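Local coordinates for putative uncharacterized protein (Ustilago maydis, PDB 4GNX) that probably serves as the small OB-fold subunit of replication protein A, the three-subunit complex that binds single-stranded DNA, at residues A[26-31]-A[36-41]; A[65-68]-A[73-76]; A[53-58]-A[77-82]. All blocks are in the same frame, centred on the assembly; numbering follows the deposited sequence.

Interaction 1 (A[26-31]-A[36-41]); sequences KVHKVT and LMQTSD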
loop_
_atom_site.group_PDB
_atom_site.type_symbol
_atom_site.label_atom_id
_atom_site.label_comp_id
_atom_site.label_asym_id
_atom_site.label_seq_id
_atom_site.Cartn_x
_atom_site.Cartn_y
_atom_site.Cartn_z
ATOM N N LYS A 26 15.213 3.446 -20.952
ATOM C CA LYS A 26 15.099 4.787 -21.507
ATOM C C LYS A 26 15.995 4.863 -22.734
ATOM O O LYS A 26 17.150 4.449 -22.698
ATOM C CB LYS A 26 15.563 5.817 -20.473
ATOM C CG LYS A 26 14.901 7.186 -20.535
ATOM C CD LYS A 26 15.584 8.125 -21.506
ATOM C CE LYS A 26 15.237 9.566 -21.195
ATOM N NZ LYS A 26 15.792 10.483 -22.241
ATOM N N VAL A 27 15.448 5.379 -23.827
ATOM C CA VAL A 27 16.185 5.493 -25.083
ATOM C C VAL A 27 17.226 6.593 -24.970
ATOM O O VAL A 27 16.900 7.752 -24.699
ATOM C CB VAL A 27 15.250 5.769 -26.279
ATOM C CG1 VAL A 27 16.053 5.946 -27.556
ATOM C CG2 VAL A 27 14.260 4.627 -26.441
ATOM N N HIS A 28 18.482 6.211 -25.171
ATOM C CA HIS A 28 19.609 7.138 -25.095
ATOM C C HIS A 28 19.903 7.684 -26.463
ATOM O O HIS A 28 19.875 8.888 -26.687
ATOM C CB HIS A 28 20.830 6.419 -24.523
ATOM C CG HIS A 28 21.667 7.273 -23.604
ATOM N ND1 HIS A 28 22.600 8.139 -24.064
ATOM C CD2 HIS A 28 21.685 7.371 -22.209
ATOM C CE1 HIS A 28 23.180 8.763 -23.022
ATOM N NE2 HIS A 28 22.619 8.293 -21.886
ATOM N N LYS A 29 20.166 6.781 -27.397
ATOM C CA LYS A 29 20.502 7.146 -28.759
ATOM C C LYS A 29 19.929 6.096 -29.719
ATOM O O LYS A 29 19.674 4.956 -29.324
ATOM C CB LYS A 29 22.023 7.265 -28.906
ATOM C CG LYS A 29 22.469 7.875 -30.217
ATOM C CD LYS A 29 23.894 8.400 -30.149
ATOM C CE LYS A 29 24.932 7.291 -30.253
ATOM N NZ LYS A 29 26.283 7.775 -29.852
ATOM N N VAL A 30 19.682 6.494 -30.963
ATOM C CA VAL A 30 19.339 5.543 -32.008
ATOM C C VAL A 30 20.263 5.774 -33.198
ATOM O O VAL A 30 20.277 6.856 -33.785
ATOM C CB VAL A 30 17.862 5.634 -32.440
ATOM C CG1 VAL A 30 17.554 4.601 -33.513
ATOM C CG2 VAL A 30 16.936 5.428 -31.258
ATOM N N THR A 31 21.050 4.754 -33.533
ATOM C CA THR A 31 22.050 4.851 -34.589
ATOM C C THR A 31 21.755 3.771 -35.612
ATOM O O THR A 31 22.133 2.604 -35.432
ATOM C CB THR A 31 23.477 4.724 -34.018
ATOM O OG1 THR A 31 23.722 5.814 -33.120
ATOM C CG2 THR A 31 24.506 4.753 -35.117
ATOM N N LEU A 36 20.519 2.292 -28.361
ATOM C CA LEU A 36 21.174 2.249 -27.065
ATOM C C LEU A 36 20.183 2.566 -25.947
ATOM O O LEU A 36 19.537 3.623 -25.934
ATOM C CB LEU A 36 22.391 3.163 -27.003
ATOM C CG LEU A 36 23.375 2.813 -25.880
ATOM C CD1 LEU A 36 23.859 1.374 -25.981
ATOM C CD2 LEU A 36 24.557 3.763 -25.905
ATOM N N MET A 37 20.085 1.634 -25.006
ATOM C CA MET A 37 19.099 1.698 -23.949
ATOM C C MET A 37 19.728 1.711 -22.547
ATOM O O MET A 37 20.677 0.969 -22.272
ATOM C CB MET A 37 18.188 0.498 -24.098
ATOM C CG MET A 37 17.043 0.476 -23.120
ATOM S SD MET A 37 16.201 -1.112 -23.091
ATOM C CE MET A 37 15.535 -1.136 -24.758
ATOM N N GLN A 38 19.197 2.566 -21.669
ATOM C CA GLN A 38 19.551 2.546 -20.253
ATOM C C GLN A 38 18.526 1.724 -19.455
ATOM O O GLN A 38 17.327 1.933 -19.583
ATOM C CB GLN A 38 19.696 3.973 -19.712
ATOM C CG GLN A 38 19.769 4.070 -18.196
ATOM C CD GLN A 38 20.533 5.280 -17.707
ATOM O OE1 GLN A 38 20.594 6.310 -18.382
ATOM N NE2 GLN A 38 21.129 5.161 -16.527
ATOM N N THR A 39 19.023 0.796 -18.639
ATOM C CA THR A 39 18.196 -0.097 -17.842
ATOM C C THR A 39 18.014 0.399 -16.407
ATOM O O THR A 39 18.801 1.213 -15.943
ATOM C CB THR A 39 18.802 -1.507 -17.768
ATOM O OG1 THR A 39 19.412 -1.828 -19.003
ATOM C CG2 THR A 39 17.707 -2.492 -17.590
ATOM N N SER A 40 16.979 -0.109 -15.722
ATOM C CA SER A 40 16.776 0.092 -14.286
ATOM C C SER A 40 18.041 -0.205 -13.508
ATOM O O SER A 40 18.306 0.379 -12.466
ATOM C CB SER A 40 15.663 -0.825 -13.791
ATOM O OG SER A 40 15.958 -2.187 -14.052
ATOM N N ASP A 41 18.798 -1.150 -14.044
ATOM C CA ASP A 41 20.113 -1.539 -13.596
ATOM C C ASP A 41 21.098 -0.376 -13.553
ATOM O O ASP A 41 22.116 -0.447 -12.866
ATOM C CB ASP A 41 20.631 -2.542 -14.622
ATOM C CG ASP A 41 21.533 -3.578 -14.018
ATOM O OD1 ASP A 41 22.556 -3.901 -14.647
ATOM O OD2 ASP A 41 21.229 -4.075 -12.919
#

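Interaction 2 (A[65-68]-A[73-76]); sequences GKVS and SFQA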
loop_
_atom_site.group_PDB
_atom_site.type_symbol
_atom_site.label_atom_id
_atom_site.label_comp_id
_atom_site.label_asym_id
_atom_site.label_seq_id
_atom_site.Cartn_x
_atom_site.Cartn_y
_atom_site.Cartn_z
ATOM N N GLY A 65 13.439 -9.653 -26.833
ATOM C CA GLY A 65 14.546 -9.976 -27.715
ATOM C C GLY A 65 15.353 -11.153 -27.260
ATOM O O GLY A 65 15.185 -11.643 -26.144
ATOM N N LYS A 66 16.237 -11.602 -28.129
ATOM C CA LYS A 66 17.057 -12.757 -27.858
ATOM C C LYS A 66 18.473 -12.275 -27.574
ATOM O O LYS A 66 19.039 -11.496 -28.359
ATOM C CB LYS A 66 16.980 -13.693 -29.056
ATOM C CG LYS A 66 18.227 -14.471 -29.417
ATOM C CD LYS A 66 18.003 -15.962 -29.283
ATOM C CE LYS A 66 18.981 -16.717 -30.164
ATOM N NZ LYS A 66 18.358 -17.044 -31.469
ATOM N N VAL A 67 19.031 -12.715 -26.442
ATOM C CA VAL A 67 20.378 -12.314 -26.032
ATOM C C VAL A 67 21.465 -12.937 -26.931
ATOM O O VAL A 67 21.485 -14.155 -27.114
ATOM C CB VAL A 67 20.649 -12.699 -24.564
ATOM C CG1 VAL A 67 21.928 -12.064 -24.064
ATOM C CG2 VAL A 67 19.510 -12.259 -23.677
ATOM N N SER A 68 22.365 -12.109 -27.475
ATOM C CA SER A 68 23.404 -12.586 -28.401
ATOM C C SER A 68 24.693 -12.958 -27.708
ATOM O O SER A 68 25.151 -12.224 -26.827
ATOM C CB SER A 68 23.725 -11.524 -29.446
ATOM O OG SER A 68 22.576 -11.194 -30.190
ATOM N N SER A 73 24.479 -7.762 -26.204
ATOM C CA SER A 73 23.900 -7.308 -27.468
ATOM C C SER A 73 22.599 -8.076 -27.576
ATOM O O SER A 73 22.271 -8.858 -26.681
ATOM C CB SER A 73 24.840 -7.607 -28.657
ATOM O OG SER A 73 24.716 -6.671 -29.734
ATOM N N PHE A 74 21.866 -7.889 -28.671
ATOM C CA PHE A 74 20.450 -8.197 -28.631
ATOM C C PHE A 74 19.659 -8.157 -29.921
ATOM O O PHE A 74 19.567 -7.099 -30.528
ATOM C CB PHE A 74 19.870 -7.111 -27.820
ATOM C CG PHE A 74 19.081 -7.598 -26.721
ATOM C CD1 PHE A 74 19.613 -7.595 -25.448
ATOM C CD2 PHE A 74 17.813 -8.080 -26.954
ATOM C CE1 PHE A 74 18.875 -8.047 -24.391
ATOM C CE2 PHE A 74 17.061 -8.544 -25.905
ATOM C CZ PHE A 74 17.591 -8.521 -24.617
ATOM N N GLN A 75 19.030 -9.266 -30.308
ATOM C CA GLN A 75 18.249 -9.274 -31.544
ATOM C C GLN A 75 16.786 -9.041 -31.183
ATOM O O GLN A 75 16.132 -9.954 -30.701
ATOM C CB GLN A 75 18.475 -10.570 -32.375
ATOM C CG GLN A 75 17.833 -10.609 -33.775
ATOM C CD GLN A 75 18.584 -11.460 -34.832
ATOM O OE1 GLN A 75 19.392 -12.346 -34.503
ATOM N NE2 GLN A 75 18.309 -11.187 -36.123
ATOM N N ALA A 76 16.291 -7.818 -31.410
ATOM C CA ALA A 76 14.894 -7.483 -31.120
ATOM C C ALA A 76 13.927 -8.338 -31.921
ATOM O O ALA A 76 14.058 -8.442 -33.130
ATOM C CB ALA A 76 14.615 -5.996 -31.364
#

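Interaction 3 (A[53-58]-A[77-82]); sequences SDVSSS and NQIREF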
loop_
_atom_site.group_PDB
_atom_site.type_symbol
_atom_site.label_atom_id
_atom_site.label_comp_id
_atom_site.label_asym_id
_atom_site.label_seq_id
_atom_site.Cartn_x
_atom_site.Cartn_y
_atom_site.Cartn_z
ATOM N N SER A 53 10.767 0.054 -37.220
ATOM C CA SER A 53 10.689 0.493 -35.827
ATOM C C SER A 53 10.855 2.010 -35.763
ATOM O O SER A 53 11.830 2.546 -36.288
ATOM C CB SER A 53 11.743 -0.212 -34.979
ATOM O OG SER A 53 11.525 -1.616 -34.978
ATOM N N ASP A 54 9.882 2.696 -35.157
ATOM C CA ASP A 54 9.937 4.161 -35.001
ATOM C C ASP A 54 10.318 4.560 -33.572
ATOM O O ASP A 54 9.882 5.600 -33.052
ATOM C CB ASP A 54 8.633 4.850 -35.467
ATOM C CG ASP A 54 7.398 4.449 -34.640
ATOM O OD1 ASP A 54 6.269 4.784 -35.080
ATOM O OD2 ASP A 54 7.538 3.816 -33.564
ATOM N N VAL A 55 11.135 3.703 -32.957
ATOM C CA VAL A 55 11.698 3.904 -31.622
ATOM C C VAL A 55 12.243 5.325 -31.421
ATOM O O VAL A 55 12.072 5.916 -30.359
ATOM C CB VAL A 55 12.800 2.849 -31.329
ATOM C CG1 VAL A 55 13.584 3.191 -30.076
ATOM C CG2 VAL A 55 12.203 1.455 -31.196
ATOM N N SER A 56 12.872 5.879 -32.452
ATOM C CA SER A 56 13.417 7.238 -32.400
ATOM C C SER A 56 12.532 8.246 -31.633
ATOM O O SER A 56 13.040 9.026 -30.822
ATOM C CB SER A 56 13.756 7.752 -33.812
ATOM O OG SER A 56 12.741 7.425 -34.747
ATOM N N SER A 57 11.221 8.211 -31.862
ATOM C CA SER A 57 10.327 9.214 -31.287
ATOM C C SER A 57 9.622 8.739 -30.011
ATOM O O SER A 57 8.439 9.038 -29.797
ATOM C CB SER A 57 9.323 9.694 -32.339
ATOM O OG SER A 57 8.671 8.593 -32.944
ATOM N N SER A 58 10.357 8.027 -29.154
ATOM C CA SER A 58 9.786 7.480 -27.910
ATOM C C SER A 58 10.796 7.362 -26.762
ATOM O O SER A 58 11.973 7.104 -26.986
ATOM C CB SER A 58 9.149 6.121 -28.177
ATOM O OG SER A 58 10.113 5.099 -28.134
ATOM N N ASN A 77 12.964 -8.946 -31.229
ATOM C CA ASN A 77 11.849 -9.637 -31.865
ATOM C C ASN A 77 10.688 -8.641 -31.960
ATOM O O ASN A 77 10.240 -8.299 -33.055
ATOM C CB ASN A 77 11.470 -10.929 -31.104
ATOM C CG ASN A 77 12.519 -12.068 -31.255
ATOM O OD1 ASN A 77 13.210 -12.191 -32.281
ATOM N ND2 ASN A 77 12.611 -12.928 -30.236
ATOM N N GLN A 78 10.238 -8.140 -30.806
ATOM C CA GLN A 78 9.134 -7.175 -30.734
ATOM C C GLN A 78 9.477 -5.991 -29.870
ATOM O O GLN A 78 10.424 -6.024 -29.111
ATOM C CB GLN A 78 7.837 -7.813 -30.232
ATOM C CG GLN A 78 6.974 -8.408 -31.338
ATOM C CD GLN A 78 6.328 -7.375 -32.290
ATOM O OE1 GLN A 78 5.190 -7.572 -32.763
ATOM N NE2 GLN A 78 7.056 -6.284 -32.598
ATOM N N ILE A 79 8.710 -4.923 -29.994
ATOM C CA ILE A 79 9.013 -3.714 -29.240
ATOM C C ILE A 79 7.726 -2.952 -28.841
ATOM O O ILE A 79 6.821 -2.767 -29.665
ATOM C CB ILE A 79 10.008 -2.788 -30.007
ATOM C CG1 ILE A 79 11.337 -3.500 -30.384
ATOM C CG2 ILE A 79 10.302 -1.549 -29.183
ATOM C CD1 ILE A 79 11.445 -4.038 -31.815
ATOM N N ARG A 80 7.683 -2.509 -27.580
ATOM C CA ARG A 80 6.556 -1.797 -26.972
ATOM C C ARG A 80 6.882 -0.346 -26.525
ATOM O O ARG A 80 7.845 -0.128 -25.806
ATOM C CB ARG A 80 6.103 -2.593 -25.752
ATOM C CG ARG A 80 4.621 -2.909 -25.700
ATOM C CD ARG A 80 3.722 -1.700 -26.009
ATOM N NE ARG A 80 3.833 -1.224 -27.406
ATOM C CZ ARG A 80 2.891 -0.575 -28.100
ATOM N NH1 ARG A 80 1.694 -0.301 -27.579
ATOM N NH2 ARG A 80 3.156 -0.213 -29.349
ATOM N N GLU A 81 6.071 0.634 -26.906
ATOM C CA GLU A 81 6.270 2.029 -26.481
ATOM C C GLU A 81 5.730 2.324 -25.063
ATOM O O GLU A 81 4.961 1.527 -24.538
ATOM C CB GLU A 81 5.582 2.943 -27.491
ATOM C CG GLU A 81 6.310 4.247 -27.765
ATOM C CD GLU A 81 6.288 5.155 -26.559
ATOM O OE1 GLU A 81 5.191 5.655 -26.214
ATOM O OE2 GLU A 81 7.361 5.340 -25.940
ATOM N N PHE A 82 6.133 3.451 -24.446
ATOM C CA PHE A 82 5.477 3.996 -23.208
ATOM C C PHE A 82 5.341 5.518 -23.088
ATOM O O PHE A 82 4.454 6.109 -23.682
ATOM C CB PHE A 82 6.180 3.548 -21.955
ATOM C CG PHE A 82 6.680 2.170 -22.019
ATOM C CD1 PHE A 82 7.964 1.890 -21.677
ATOM C CD2 PHE A 82 5.853 1.145 -22.393
ATOM C CE1 PHE A 82 8.435 0.606 -21.701
ATOM C CE2 PHE A 82 6.309 -0.151 -22.436
ATOM C CZ PHE A 82 7.611 -0.417 -22.090
#

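Interaction 1 (A[26-31]-A[36-41])
Leu-36 faces two consecutive residues of the neighbouring strand, His-28 and Lys-29. Its N donates to Lys-29 O at 3.0 Å, while its own carbonyl O accepts His-28 N at 2.9 Å, nearly in line with the C=O bond. His-28 is the inserted residue: its CB comes to 3.4 Å from Leu-36 O, and its imidazole lies on the face that carries Lys-26, Lys-29, Leu-36 and Gln-38. The leucine side chain sits beside this histidine, and its CB reaches Lys-29 O.

Met-37 turns to the other face, paired with Val-27 without backbone hydrogen bonds between them. With CG anti to the backbone N (chi1 -176°), the Met-37 CG methylene lies 4.0 Å from Lys-26 O. Met-37 touches Ile-47, Val-61 and Val-63, a buried apolar setting that suits a long, flexible thioether. Its CA also makes a CA-H...O contact of 3.6 Å with Lys-26 O.

Gln-38 returns to the face of Leu-36, opposite Lys-26, where its N donates to Lys-26 O at 3.0 Å. Beyond CG the glutamine is extended, and OE1 approaches the edge of the His-28 ring, 4.1 Å from CD2, with the amide and imidazole planes 37° apart. Such polar groups fit a face that is largely accessible to solvent.

After the strand, Ser-40 OG and Asp-41 OD1 bond to Glu-97 and Ser-10. The whole is an antiparallel hairpin with a classic beta bulge, joining the first two long strands of an OB-fold barrel.

Interaction 2 (A[65-68]-A[73-76])
Phe-74 and Val-67 face each other as a non-hydrogen-bonded pair in an antiparallel beta hairpin, the one that joins the last two long strands of the OB fold. From CB, on the interior face of the sheet, the phenylalanine ring leans diagonally across the partner strand toward Gly-65. CD2 lies 3.9 Å from Gly-65 CA and at a similar distance from Lys-66 O. One atom farther out, CE2 meets the backbone of Gly-65, 3.4 Å from its C. Glycine suits this place because it leaves the ring room to lie against bare main chain: Lys-66 C sits over one ring face, and Gly-65 N lies at the edge, in the ring plane.

The ring also packs on Val-21, Ile-23, Val-45, Ile-47 and Leu-13, so a large flat hydrocarbon bridges several walls of the barrel. Lys-66 and Gln-75 pair on the opposite face, where long polar chains can reach solvent. Their backbones exchange two hydrogen bonds: Lys-66 N to Gln-75 O at 3.1 Å, and Gln-75 N to Lys-66 O at 3.0 Å. Nearer the turn, Ser-68 N makes a weak bond to Ser-73 O.

At the tip of the aromatic side chain, Phe-74 CZ lies 4.3 Å from Val-67 CG2, the methyl that stands anti to the valine's carbonyl carbon.

Interaction 3 (A[53-58]-A[77-82])
Val-55 and Ile-79 meet through their CG2 methyls, 4.1 Å apart, with the two branched side chains crossing at about a right angle. The other arm of the isoleucine ends in CD1, which lies 4.0 Å from Ser-53 OG. Farther along, the bent chain of Glu-81 lies alongside Ser-58, with CG 3.4 Å from the serine CB. No hydrogen bond crosses the contact, so it rests on packing.

The hydroxyl of Ser-58 is engaged within its own loop. With OG held between the backbone N and the carbonyl carbon (chi1 84°), it donates to a lone pair of Val-55 O at 3.1 Å. Asp-54 O is gripped twice by Ser-57, through both N and OG. Small hydroxyl side chains suit this short 3-10 turn because they can bond back to the main chain.

Outward, Val-55 rests on Val-27, and Ile-79 on Val-61 and Met-49. On the strand's flank, Ile-79 O accepts Asn-88 ND2 of a neighbouring subunit, and the Phe-82 ring meets Tyr-117 of that subunit. The arrangement is that of an OB fold in which the connection between the third and fourth long strands packs against the end of the fifth.

How the interactions relate
From the N terminus, interaction 1 closes first, a tight hairpin between strands 20-31 and 34-39. The chain then runs through strand 44-48 into the loop 53-58, which opens interaction 3. Before that contact closes at 77-82, strand 60-68 turns back into strand 73-81, so interaction 2 is nested inside it, whereas interaction 1 stands apart in series. Interactions 2 and 3 share strand 73-81, which turns a corner at Asn-77. Interactions 1 and 3 also touch in space: Val-27 and Val-30 pack against the loop at Val-55. Together the contacts join two hairpins of one curled sheet and pack the loop between strands 44-48 and 60-68 against it.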